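Local coordinates for protein putative poly(3-hydroxybutyrate) depolymerase LpqC (Bordetella parapertussis 12822, PDB 3D0K) that probably hydrolyses ester bonds, as a putative poly(3-hydroxybutyrate) depolymerase with an alpha/beta-hydrolase type of fold, at residues A[79-83]-A[284-288]; A[21-27]-A[41-47]; A[158-163]-A[202-208]. All coordinates share one frame. Where two conformers were deposited one is given. Residue numbers count along the deposited sequence, not the author numbering.

How the contacts relate
The three contacts are spread over one alpha-beta-alpha sandwich built round a single mixed sheet. Contact 2 comes first along the chain: the hairpin of strands 23-29 and 40-46, which builds one edge of that sheet. Contact 1 follows in series and ties an early helix, 75-81, to a late one, 273-286, on one face, closing a loop of 200 residues. Nested inside that loop, contact 3 ties the ends of helices 149-160 and 197-205 beside strand 168-172. Contacts 1 and 2 have centres about 18 Å apart yet touch, Tyr45 OH lying 2.5 Å from Asp79 OD1, a probable hydrogen bond. Centre to centre, contact 3 is about 28 Å from contact 2, across the chain's centre, and about 24 Å from contact 1.

Contact 1. Residues A[79-83]-A[284-288]; sequences DRHKL and WFDGR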
loop_
_atom_site.group_PDB
_atom_site.type_symbol
_atom_site.label_atom_id
_atom_site.label_comp_id
_atom_site.label_asym_id
_atom_site.label_seq_id
_atom_site.Cartn_x
_atom_site.Cartn_y
_atom_site.Cartn_z
ATOM N N ASP A 79 -0.363 -15.063 12.948
ATOM C CA ASP A 79 -0.519 -16.091 14.017
ATOM C C ASP A 79 0.292 -15.706 15.256
ATOM O O ASP A 79 -0.163 -15.912 16.396
ATOM C CB ASP A 79 -0.010 -17.430 13.504
ATOM C CG ASP A 79 -0.973 -18.080 12.535
ATOM O OD1 ASP A 79 -2.157 -17.683 12.490
ATOM O OD2 ASP A 79 -0.548 -19.001 11.803
ATOM N N ARG A 80 1.510 -15.191 15.043
ATOM C CA ARG A 80 2.412 -14.813 16.168
ATOM C C ARG A 80 1.889 -13.554 16.916
ATOM O O ARG A 80 1.754 -13.522 18.145
ATOM C CB ARG A 80 3.838 -14.602 15.624
ATOM C CG ARG A 80 4.887 -14.223 16.671
ATOM C CD ARG A 80 6.251 -14.856 16.319
ATOM N NE ARG A 80 7.375 -14.192 16.996
ATOM C CZ ARG A 80 8.115 -13.215 16.459
ATOM N NH1 ARG A 80 7.897 -12.782 15.215
ATOM N NH2 ARG A 80 9.099 -12.685 17.166
ATOM N N HIS A 81 1.519 -12.542 16.151
ATOM C CA HIS A 81 1.147 -11.264 16.712
ATOM C C HIS A 81 -0.331 -11.010 16.845
ATOM O O HIS A 81 -0.704 -9.956 17.383
ATOM C CB HIS A 81 1.821 -10.129 15.923
ATOM C CG HIS A 81 3.305 -10.243 15.878
ATOM N ND1 HIS A 81 4.088 -10.030 16.990
ATOM C CD2 HIS A 81 4.148 -10.576 14.875
ATOM C CE1 HIS A 81 5.351 -10.229 16.672
ATOM N NE2 HIS A 81 5.420 -10.537 15.390
ATOM N N LYS A 82 -1.171 -11.956 16.379
ATOM C CA LYS A 82 -2.655 -11.810 16.415
ATOM C C LYS A 82 -3.088 -10.571 15.597
ATOM O O LYS A 82 -3.675 -9.646 16.115
ATOM C CB LYS A 82 -3.178 -11.771 17.844
ATOM C CG LYS A 82 -2.717 -12.973 18.721
ATOM C CD LYS A 82 -2.969 -14.268 17.997
ATOM C CE LYS A 82 -2.535 -15.471 18.858
ATOM N NZ LYS A 82 -2.205 -16.599 17.935
ATOM N N LEU A 83 -2.778 -10.592 14.316
ATOM C CA LEU A 83 -3.124 -9.503 13.429
ATOM C C LEU A 83 -4.261 -9.959 12.546
ATOM O O LEU A 83 -4.223 -11.088 12.059
ATOM C CB LEU A 83 -1.941 -9.228 12.484
ATOM C CG LEU A 83 -0.569 -9.141 13.184
ATOM C CD1 LEU A 83 0.552 -9.100 12.158
ATOM C CD2 LEU A 83 -0.560 -7.909 14.101
ATOM N N TRP A 284 7.742 -3.849 12.143
ATOM C CA TRP A 284 6.557 -3.306 12.789
ATOM C C TRP A 284 6.243 -4.000 14.098
ATOM O O TRP A 284 5.831 -3.366 15.069
ATOM C CB TRP A 284 5.335 -3.501 11.874
ATOM C CG TRP A 284 5.174 -2.470 10.816
ATOM C CD1 TRP A 284 5.783 -1.231 10.753
ATOM C CD2 TRP A 284 4.305 -2.554 9.697
ATOM N NE1 TRP A 284 5.343 -0.554 9.631
ATOM C CE2 TRP A 284 4.426 -1.338 8.972
ATOM C CE3 TRP A 284 3.403 -3.544 9.228
ATOM C CZ2 TRP A 284 3.648 -1.064 7.827
ATOM C CZ3 TRP A 284 2.684 -3.284 8.035
ATOM C CH2 TRP A 284 2.796 -2.056 7.372
ATOM N N PHE A 285 6.363 -5.308 14.116
ATOM C CA PHE A 285 5.872 -6.032 15.281
ATOM C C PHE A 285 6.913 -6.660 16.161
ATOM O O PHE A 285 6.643 -6.895 17.322
ATOM C CB PHE A 285 4.799 -7.025 14.881
ATOM C CG PHE A 285 3.663 -6.374 14.164
ATOM C CD1 PHE A 285 2.829 -5.456 14.822
ATOM C CD2 PHE A 285 3.480 -6.595 12.812
ATOM C CE1 PHE A 285 1.807 -4.811 14.147
ATOM C CE2 PHE A 285 2.439 -5.947 12.107
ATOM C CZ PHE A 285 1.591 -5.053 12.774
ATOM N N ASP A 286 8.099 -6.927 15.618
ATOM C CA ASP A 286 9.258 -7.287 16.468
ATOM C C ASP A 286 10.192 -6.116 16.771
ATOM O O ASP A 286 11.136 -6.259 17.561
ATOM C CB ASP A 286 10.079 -8.397 15.822
ATOM C CG ASP A 286 9.351 -9.709 15.792
ATOM O OD1 ASP A 286 8.341 -9.825 16.505
ATOM O OD2 ASP A 286 9.819 -10.642 15.101
ATOM N N GLY A 287 9.978 -4.989 16.105
ATOM C CA GLY A 287 10.782 -3.797 16.298
ATOM C C GLY A 287 12.223 -3.942 15.840
ATOM O O GLY A 287 13.118 -3.334 16.403
ATOM N N ARG A 288 12.459 -4.764 14.835
ATOM C CA ARG A 288 13.820 -5.088 14.472
ATOM C C ARG A 288 13.914 -5.518 13.020
ATOM O O ARG A 288 12.959 -6.019 12.432
ATOM C CB ARG A 288 14.319 -6.195 15.381
ATOM C CG ARG A 288 13.664 -7.541 15.155
ATOM C CD ARG A 288 14.004 -8.467 16.293
ATOM N NE ARG A 288 15.384 -8.899 16.187
ATOM C CZ ARG A 288 15.785 -9.948 15.487
ATOM N NH1 ARG A 288 17.074 -10.256 15.437
ATOM N NH2 ARG A 288 14.907 -10.694 14.830
HETATM O O HOH W 1 7.479 -10.664 12.971
#
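Two helix ends meet here at the surface, the C-terminal turns of helices 75-81 and 273-286, joined by an outer salt bridge and an inner aromatic-aliphatic layer. Arg80, long enough to span the gap, sends NH1 to Asp286 OD2 (2.9 Å), and NH2 adds a weak hydrogen bond to the same oxygen at 3.0 Å. His81 serves both layers: its CE1 is 3.0 Å from Asp286 OD1 near the ring plane, while Phe285 CB lies over its face, 3.5 Å from the ring centroid, a CH-pi contact. Deeper in, Leu83 CD2 stands 3.9 Å from the centroid of the Phe285 ring, a second CH-pi contact; both side chains rest on Val57 of strand 56-60. Lys82 and Gly287, each with positive phi, are the first residues to leave the helical conformation; the turn at Lys82 brings Leu83 in against Phe285, and at Gly287 glycine accepts such angles readily. Helices side by side on one face of a central sheet build an alpha-beta-alpha sandwich, consistent with an alpha/beta-hydrolase fold.

Contact 2. Residues A[21-27]-A[41-47]; sequences HAGRNAI and TLNTYRP. With SO4 (sulfate ion), chain H.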
loop_
_atom_site.group_PDB
_atom_site.type_symbol
_atom_site.label_atom_id
_atom_site.label_comp_id
_atom_site.label_asym_id
_atom_site.label_seq_id
_atom_site.Cartn_x
_atom_site.Cartn_y
_atom_site.Cartn_z
ATOM N N HIS A 21 -15.024 -15.452 12.249
ATOM C CA HIS A 21 -14.311 -16.681 12.617
ATOM C C HIS A 21 -12.905 -16.733 12.059
ATOM O O HIS A 21 -12.586 -16.057 11.078
ATOM C CB HIS A 21 -15.084 -17.946 12.204
ATOM C CG HIS A 21 -15.531 -17.966 10.772
ATOM N ND1 HIS A 21 -16.657 -18.649 10.356
ATOM C CD2 HIS A 21 -15.018 -17.380 9.661
ATOM C CE1 HIS A 21 -16.810 -18.490 9.053
ATOM N NE2 HIS A 21 -15.831 -17.720 8.608
ATOM N N ALA A 22 -12.066 -17.546 12.692
ATOM C CA ALA A 22 -10.673 -17.707 12.246
ATOM C C ALA A 22 -10.558 -18.412 10.914
ATOM O O ALA A 22 -11.438 -19.185 10.543
ATOM C CB ALA A 22 -9.815 -18.424 13.321
ATOM N N GLY A 23 -9.489 -18.080 10.184
ATOM C CA GLY A 23 -9.077 -18.790 8.960
ATOM C C GLY A 23 -8.959 -17.848 7.766
ATOM O O GLY A 23 -9.010 -16.620 7.933
ATOM N N ARG A 24 -8.794 -18.416 6.573
ATOM C CA ARG A 24 -8.681 -17.606 5.355
ATOM C C ARG A 24 -10.060 -17.400 4.802
ATOM O O ARG A 24 -10.972 -18.260 4.970
ATOM C CB ARG A 24 -7.855 -18.337 4.300
ATOM C CG ARG A 24 -6.556 -18.772 4.821
ATOM C CD ARG A 24 -5.585 -18.813 3.746
ATOM N NE ARG A 24 -5.714 -20.008 2.951
ATOM C CZ ARG A 24 -4.906 -21.043 3.102
ATOM N NH1 ARG A 24 -3.959 -20.992 4.055
ATOM N NH2 ARG A 24 -5.054 -22.130 2.327
ATOM N N ASN A 25 -10.257 -16.272 4.133
ATOM C CA ASN A 25 -11.515 -16.062 3.425
ATOM C C ASN A 25 -11.292 -15.226 2.186
ATOM O O ASN A 25 -10.246 -14.553 2.050
ATOM C CB ASN A 25 -12.532 -15.386 4.357
ATOM C CG ASN A 25 -13.973 -15.763 4.026
ATOM O OD1 ASN A 25 -14.270 -16.196 2.905
ATOM N ND2 ASN A 25 -14.882 -15.561 4.984
ATOM N N ALA A 26 -12.239 -15.293 1.258
ATOM C CA ALA A 26 -12.271 -14.384 0.100
ATOM C C ALA A 26 -13.664 -13.754 0.065
ATOM O O ALA A 26 -14.657 -14.441 -0.249
ATOM C CB ALA A 26 -11.977 -15.133 -1.182
ATOM N N ILE A 27 -13.758 -12.478 0.432
ATOM C CA ILE A 27 -15.044 -11.819 0.688
ATOM C C ILE A 27 -15.331 -10.890 -0.500
ATOM O O ILE A 27 -14.615 -9.900 -0.667
ATOM C CB ILE A 27 -14.986 -11.013 1.974
ATOM C CG1 ILE A 27 -14.518 -11.895 3.161
ATOM C CG2 ILE A 27 -16.329 -10.308 2.255
ATOM C CD1 ILE A 27 -14.262 -11.113 4.449
ATOM N N THR A 41 -12.397 -8.005 -4.121
ATOM C CA THR A 41 -12.392 -9.098 -3.162
ATOM C C THR A 41 -11.495 -8.732 -1.986
ATOM O O THR A 41 -10.430 -8.171 -2.183
ATOM C CB THR A 41 -11.890 -10.414 -3.805
ATOM O OG1 THR A 41 -12.665 -10.679 -4.983
ATOM C CG2 THR A 41 -12.027 -11.602 -2.803
ATOM N N LEU A 42 -11.941 -9.054 -0.790
ATOM C CA LEU A 42 -11.074 -8.965 0.383
ATOM C C LEU A 42 -10.581 -10.378 0.646
ATOM O O LEU A 42 -11.367 -11.264 1.026
ATOM C CB LEU A 42 -11.797 -8.414 1.608
ATOM C CG LEU A 42 -12.686 -7.171 1.442
ATOM C CD1 LEU A 42 -13.285 -6.728 2.789
ATOM C CD2 LEU A 42 -11.739 -6.084 0.885
ATOM N N ASN A 43 -9.310 -10.612 0.360
ATOM C CA ASN A 43 -8.693 -11.886 0.735
ATOM C C ASN A 43 -8.157 -11.664 2.133
ATOM O O ASN A 43 -7.280 -10.842 2.359
ATOM C CB ASN A 43 -7.589 -12.299 -0.247
ATOM C CG ASN A 43 -8.172 -12.819 -1.536
ATOM O OD1 ASN A 43 -8.824 -13.877 -1.519
ATOM N ND2 ASN A 43 -8.022 -12.053 -2.651
ATOM N N THR A 44 -8.755 -12.362 3.088
ATOM C CA THR A 44 -8.522 -12.060 4.490
ATOM C C THR A 44 -7.883 -13.234 5.230
ATOM O O THR A 44 -7.988 -14.410 4.801
ATOM C CB THR A 44 -9.848 -11.689 5.190
ATOM O OG1 THR A 44 -10.755 -12.826 5.158
ATOM C CG2 THR A 44 -10.459 -10.489 4.509
ATOM N N TYR A 45 -7.249 -12.919 6.357
ATOM C CA TYR A 45 -6.869 -13.970 7.305
ATOM C C TYR A 45 -7.120 -13.487 8.709
ATOM O O TYR A 45 -6.664 -12.396 9.110
ATOM C CB TYR A 45 -5.412 -14.380 7.155
ATOM C CG TYR A 45 -5.030 -15.449 8.124
ATOM C CD1 TYR A 45 -5.464 -16.766 7.932
ATOM C CD2 TYR A 45 -4.187 -15.165 9.209
ATOM C CE1 TYR A 45 -5.103 -17.789 8.857
ATOM C CE2 TYR A 45 -3.819 -16.176 10.137
ATOM C CZ TYR A 45 -4.290 -17.463 9.969
ATOM O OH TYR A 45 -3.904 -18.439 10.876
ATOM N N ARG A 46 -7.815 -14.315 9.471
ATOM C CA ARG A 46 -8.000 -14.043 10.871
ATOM C C ARG A 46 -7.403 -15.181 11.698
ATOM O O ARG A 46 -7.793 -16.337 11.536
ATOM C CB ARG A 46 -9.502 -13.899 11.200
ATOM C CG ARG A 46 -9.731 -13.727 12.681
ATOM C CD ARG A 46 -11.199 -13.469 12.953
ATOM N NE ARG A 46 -11.374 -13.380 14.394
ATOM C CZ ARG A 46 -12.229 -12.556 14.972
ATOM N NH1 ARG A 46 -12.284 -12.508 16.286
ATOM N NH2 ARG A 46 -13.017 -11.775 14.212
ATOM N N PRO A 47 -6.411 -14.875 12.555
ATOM C CA PRO A 47 -5.791 -15.946 13.379
ATOM C C PRO A 47 -6.694 -16.364 14.528
ATOM O O PRO A 47 -7.539 -15.579 14.976
ATOM C CB PRO A 47 -4.543 -15.284 13.992
ATOM C CG PRO A 47 -4.830 -13.841 13.954
ATOM C CD PRO A 47 -5.808 -13.553 12.781
HETATM S S SO4 H . -12.718 -18.735 16.157
HETATM O O1 SO4 H . -11.989 -19.346 17.281
HETATM O O2 SO4 H . -12.014 -17.499 15.802
HETATM O O3 SO4 H . -12.916 -19.614 14.989
HETATM O O4 SO4 H . -14.072 -18.411 16.624
HETATM O O HOH W 2 -10.610 -14.369 7.292
HETATM O O HOH W 3 -8.629 -16.278 -0.499
#
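Six backbone hydrogen bonds of 2.7 to 3.0 Å hold the two strands together, N to O in both directions within each of the pairs Gly23-Arg46, Asn25-Thr44 and Ile27-Leu42. Arg24-Tyr45 and Ala26-Asn43 are the non-hydrogen-bonded pairs between them. A water links Gly23 O (2.8 Å) with Thr44 OG1 (2.6 Å), and Ala22 N binds O3 of a sulfate, probably from the crystallisation liquor, at 3.2 Å. Gly23 has backbone angles at which a CB would collide with the preceding carbonyl. On one face Ile27 packs on Leu42 (CB to CB 4.1 Å) and on the methyl of Thr44 (CD1 to CG2 3.9 Å). On the other, Arg24 CG meets the Tyr45 ring edge, 3.9 Å from CD1, next to helices 67-73 and 75-81. The strands form an antiparallel beta hairpin; strand 40-46 bonds on its other side to strand 84-89, leaving 23-29 outermost, consistent with the first two strands of an alpha/beta hydrolase.

Contact 3. Residues A[158-163]-A[202-208]; sequences MSSQPH and RLLAYPM
Met158, a selenomethionine, lays its methyl over the face of the Tyr206 ring, CE 3.3 Å from the ring centroid and 10° off the normal, with SE 5.1 Å from that centroid in a Met-aromatic contact. Chi angles all near m (-64°, -54°, -78°) curl its chain to reach the ring. Met158 lies near the C-terminal end of helix 149-160; the partner is the last turn of helix 197-205, after which Tyr206 (chi1 t) leaves helical angles (-67/138) and Pro207 centres an inverse gamma turn. Ser159 and Leu203 approach most closely, CA to CA 5.5 Å. Leu203 (chi1 t, chi2 p) puts CD1 3.9 Å from Met158 CB and CD2 3.6 Å from Ser159 OG, itself hydrogen-bonded to His155 O. His163 (chi1 m) folds back to its own helix, NE2 giving a 2.7 Å hydrogen bond to Met158 O, and its face receives the Tyr206 ring edge in an offset edge-to-face pair, centroids 5.1 Å apart and planes at 73°. One water joins His163 ND1 (2.8 Å) to Arg202 O (2.7 Å). With no direct hydrogen bond between the segments, apolar and aromatic packing, aided by this water, joins two helix ends of the alpha-beta-alpha sandwich.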
loop_
_atom_site.group_PDB
_atom_site.type_symbol
_atom_site.label_atom_id
_atom_site.label_comp_id
_atom_site.label_asym_id
_atom_site.label_seq_id
_atom_site.Cartn_x
_atom_site.Cartn_y
_atom_site.Cartn_z
HETATM N N MSE A 158 -1.306 7.681 -0.095
HETATM C CA MSE A 158 -0.808 8.686 0.861
HETATM C C MSE A 158 -0.741 10.090 0.282
HETATM O O MSE A 158 -0.901 11.056 1.035
HETATM C CB MSE A 158 0.522 8.257 1.504
HETATM C CG MSE A 158 0.339 6.943 2.370
HETATM SE SE MSE A 158 -1.057 7.055 3.729
HETATM C CE MSE A 158 0.090 8.093 4.946
ATOM N N SER A 159 -0.512 10.215 -1.030
ATOM C CA SER A 159 -0.480 11.509 -1.688
ATOM C C SER A 159 -1.848 12.153 -1.892
ATOM O O SER A 159 -1.937 13.333 -2.211
ATOM C CB SER A 159 0.136 11.352 -3.083
ATOM O OG SER A 159 1.405 10.742 -2.986
ATOM N N SER A 160 -2.899 11.355 -1.811
ATOM C CA SER A 160 -4.230 11.792 -2.272
ATOM C C SER A 160 -5.349 11.629 -1.256
ATOM O O SER A 160 -6.400 12.237 -1.429
ATOM C CB SER A 160 -4.622 11.086 -3.572
ATOM O OG SER A 160 -4.820 9.696 -3.316
ATOM N N GLN A 161 -5.117 10.868 -0.176
ATOM C CA GLN A 161 -6.200 10.487 0.773
ATOM C C GLN A 161 -5.945 10.968 2.204
ATOM O O GLN A 161 -4.783 11.158 2.588
ATOM C CB GLN A 161 -6.403 8.945 0.791
ATOM C CG GLN A 161 -6.574 8.310 -0.627
ATOM C CD GLN A 161 -7.846 8.820 -1.311
ATOM O OE1 GLN A 161 -8.908 8.916 -0.657
ATOM N NE2 GLN A 161 -7.740 9.204 -2.601
ATOM N N PRO A 162 -7.017 11.196 2.994
ATOM C CA PRO A 162 -6.786 11.499 4.419
ATOM C C PRO A 162 -5.935 10.416 5.143
ATOM O O PRO A 162 -6.081 9.205 4.872
ATOM C CB PRO A 162 -8.209 11.580 5.012
ATOM C CG PRO A 162 -9.109 11.954 3.822
ATOM C CD PRO A 162 -8.458 11.217 2.629
ATOM N N HIS A 163 -5.084 10.845 6.073
ATOM C CA HIS A 163 -4.191 9.905 6.761
ATOM C C HIS A 163 -4.731 9.350 8.067
ATOM O O HIS A 163 -4.152 8.398 8.618
ATOM C CB HIS A 163 -2.827 10.522 7.011
ATOM C CG HIS A 163 -2.093 10.858 5.757
ATOM N ND1 HIS A 163 -1.096 11.803 5.729
ATOM C CD2 HIS A 163 -2.288 10.466 4.463
ATOM C CE1 HIS A 163 -0.649 11.932 4.488
ATOM N NE2 HIS A 163 -1.347 11.132 3.696
ATOM N N ARG A 202 0.864 17.260 4.008
ATOM C CA ARG A 202 0.493 16.103 4.831
ATOM C C ARG A 202 1.276 14.851 4.423
ATOM O O ARG A 202 1.739 14.066 5.310
ATOM C CB ARG A 202 -0.989 15.795 4.692
ATOM C CG ARG A 202 -1.908 16.864 5.258
ATOM C CD ARG A 202 -3.269 16.478 4.728
ATOM N NE ARG A 202 -4.211 17.572 4.493
ATOM C CZ ARG A 202 -4.668 18.382 5.441
ATOM N NH1 ARG A 202 -4.239 18.258 6.701
ATOM N NH2 ARG A 202 -5.529 19.345 5.119
ATOM N N LEU A 203 1.440 14.676 3.109
ATOM C CA LEU A 203 2.288 13.556 2.589
ATOM C C LEU A 203 3.687 13.599 3.152
ATOM O O LEU A 203 4.232 12.578 3.660
ATOM C CB LEU A 203 2.323 13.588 1.054
ATOM C CG LEU A 203 3.301 12.659 0.332
ATOM C CD1 LEU A 203 2.888 11.189 0.568
ATOM C CD2 LEU A 203 3.438 13.035 -1.133
ATOM N N LEU A 204 4.339 14.758 2.998
ATOM C CA LEU A 204 5.689 14.950 3.492
ATOM C C LEU A 204 5.882 14.733 4.981
ATOM O O LEU A 204 6.908 14.237 5.383
ATOM C CB LEU A 204 6.237 16.331 3.067
ATOM C CG LEU A 204 6.437 16.546 1.553
ATOM C CD1 LEU A 204 6.731 18.014 1.242
ATOM C CD2 LEU A 204 7.574 15.630 0.988
ATOM N N ALA A 205 4.881 15.082 5.792
ATOM C CA ALA A 205 4.986 15.005 7.245
ATOM C C ALA A 205 4.875 13.573 7.747
ATOM O O ALA A 205 5.400 13.229 8.830
ATOM C CB ALA A 205 3.893 15.867 7.891
ATOM N N TYR A 206 4.149 12.744 6.985
ATOM C CA TYR A 206 3.756 11.432 7.478
ATOM C C TYR A 206 5.002 10.551 7.631
ATOM O O TYR A 206 5.882 10.575 6.765
ATOM C CB TYR A 206 2.718 10.774 6.548
ATOM C CG TYR A 206 2.065 9.556 7.260
ATOM C CD1 TYR A 206 2.680 8.314 7.235
ATOM C CD2 TYR A 206 0.868 9.692 7.999
ATOM C CE1 TYR A 206 2.147 7.230 7.896
ATOM C CE2 TYR A 206 0.309 8.592 8.669
ATOM C CZ TYR A 206 0.964 7.355 8.599
ATOM O OH TYR A 206 0.420 6.252 9.238
ATOM N N PRO A 207 5.094 9.774 8.723
ATOM C CA PRO A 207 6.278 8.884 8.867
ATOM C C PRO A 207 6.244 7.603 7.999
ATOM O O PRO A 207 6.383 6.480 8.516
ATOM C CB PRO A 207 6.272 8.556 10.362
ATOM C CG PRO A 207 4.768 8.472 10.684
ATOM C CD PRO A 207 4.191 9.693 9.895
HETATM N N MSE A 208 6.075 7.767 6.698
HETATM C CA MSE A 208 5.979 6.643 5.803
HETATM C C MSE A 208 7.344 5.988 5.708
HETATM O O MSE A 208 8.308 6.709 5.621
HETATM C CB MSE A 208 5.598 7.167 4.384
HETATM C CG MSE A 208 5.477 6.007 3.416
HETATM SE SE MSE A 208 4.586 6.675 1.758
HETATM C CE MSE A 208 3.186 7.537 2.757
HETATM O O HOH W 4 0.371 13.368 7.512
#